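Local coordinates for protein NAD-dependent dehydrogenase (Rhizobium meliloti, PDB 4Z0P) that probably reduces glyoxylate and hydroxypyruvate with NADPH as the hydride donor, as a member of the D-isomer specific 2-hydroxyacid dehydrogenase family, at residues S238-E241 against A242-L245. Numbering follows the deposited sequence.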
loop_
_atom_site.group_PDB
_atom_site.type_symbol
_atom_site.label_atom_id
_atom_site.label_comp_id
_atom_site.label_asym_id
_atom_site.label_seq_id
_atom_site.Cartn_x
_atom_site.Cartn_y
_atom_site.Cartn_z
ATOM N N SER A 238 20.592 4.768 13.276
ATOM C CA SER A 238 19.864 5.981 13.634
ATOM C C SER A 238 18.830 5.762 14.737
ATOM O O SER A 238 18.289 6.733 15.255
ATOM C CB SER A 238 19.208 6.620 12.405
ATOM O OG SER A 238 20.200 7.046 11.484
ATOM N N GLN A 239 18.554 4.514 15.119
ATOM C CA GLN A 239 17.541 4.258 16.129
ATOM C C GLN A 239 18.118 3.618 17.371
ATOM O O GLN A 239 19.212 3.022 17.354
ATOM C CB GLN A 239 16.408 3.401 15.551
ATOM C CG GLN A 239 16.735 1.924 15.395
ATOM C CD GLN A 239 15.928 1.222 14.322
ATOM O OE1 GLN A 239 15.185 1.837 13.548
ATOM N NE2 GLN A 239 16.077 -0.101 14.266
ATOM N N VAL A 240 17.400 3.805 18.475
ATOM C CA VAL A 240 17.761 3.201 19.759
ATOM C C VAL A 240 16.725 2.117 20.019
ATOM O O VAL A 240 15.610 2.402 20.486
ATOM C CB VAL A 240 17.807 4.233 20.910
ATOM C CG1 VAL A 240 18.296 3.589 22.194
ATOM C CG2 VAL A 240 18.710 5.394 20.531
ATOM N N GLU A 241 17.080 0.878 19.693
ATOM C CA GLU A 241 16.116 -0.222 19.794
ATOM C C GLU A 241 15.621 -0.490 21.203
ATOM O O GLU A 241 14.470 -0.851 21.380
ATOM C CB GLU A 241 16.682 -1.499 19.164
ATOM C CG GLU A 241 16.663 -1.354 17.646
ATOM C CD GLU A 241 17.490 -2.370 16.888
ATOM O OE1 GLU A 241 17.898 -3.387 17.459
ATOM O OE2 GLU A 241 17.705 -2.124 15.694
ATOM N N ALA A 242 16.462 -0.278 22.208
ATOM C CA ALA A 242 15.998 -0.409 23.586
ATOM C C ALA A 242 14.796 0.521 23.844
ATOM O O ALA A 242 13.854 0.153 24.553
ATOM C CB ALA A 242 17.126 -0.110 24.569
ATOM N N ASP A 243 14.850 1.729 23.284
ATOM C CA ASP A 243 13.791 2.726 23.454
ATOM C C ASP A 243 12.555 2.381 22.638
ATOM O O ASP A 243 11.439 2.574 23.098
ATOM C CB ASP A 243 14.275 4.113 23.042
ATOM C CG ASP A 243 15.320 4.691 23.963
ATOM O OD1 ASP A 243 15.713 4.069 24.972
ATOM O OD2 ASP A 243 15.727 5.845 23.698
ATOM N N ILE A 244 12.746 1.878 21.425
ATOM C CA ILE A 244 11.620 1.434 20.603
ATOM C C ILE A 244 10.830 0.378 21.378
ATOM O O ILE A 244 9.604 0.457 21.504
ATOM C CB ILE A 244 12.066 0.857 19.234
ATOM C CG1 ILE A 244 12.711 1.940 18.342
ATOM C CG2 ILE A 244 10.864 0.284 18.502
ATOM C CD1 ILE A 244 13.354 1.374 17.078
ATOM N N LEU A 245 11.548 -0.606 21.910
ATOM C CA LEU A 245 10.901 -1.687 22.670
ATOM C C LEU A 245 10.167 -1.175 23.925
ATOM O O LEU A 245 9.021 -1.583 24.171
ATOM C CB LEU A 245 11.910 -2.767 23.041
ATOM C CG LEU A 245 12.443 -3.585 21.864
ATOM C CD1 LEU A 245 13.707 -4.340 22.232
ATOM C CD2 LEU A 245 11.376 -4.544 21.379
#
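The methyl CD1 of I244 rests against the side chain of Q239, with CD1 of I244 3.8 Å from CD of Q239. It sits about equally close to CG and CD, with CB and OE1 slightly farther off. I244 reaches there because its CG1 is turned beside the backbone N, chi1 -66°, and the chain then runs extended to CD1. One residue on, V240 meets D243. Its methyl CG1 lies 3.6 Å from CG of D243, against the carboxylate.

Backbone bonds tie V240 and E241 to the turn that follows. I244 N donates to V240 O at 3.1 Å. D243 N gives the same oxygen a weak second bond. L245 N donates to E241 O at 3.0 Å. V240 is the N-cap of helix 241-250, and these bonds make its first turn. This is the loop-to-helix step after strand 229-232 in the Rossmann-type, NAD(P)-binding domain. Q239 lies about 10 Å from the bound NADPH, side chain to nearest part of the cofactor.

Further out, NE2 of Q239 donates to OE2 of E241 at 3.0 Å. OE2 accepts on its anti lone pair and lies in the plane of the Q239 amide. NE2 also bonds V260 O, and OE1 bonds N232 ND2, so the buried amide is held at both ends. At Q239, a leucine in its place would probably leave N232 ND2, V260 O and E241 OE2 each one bond short, though OE2 would keep its bond from the amide of E262. OD2 of D243 takes the amide of A213. F230 of strand 229-232 touches both Q239 and I244.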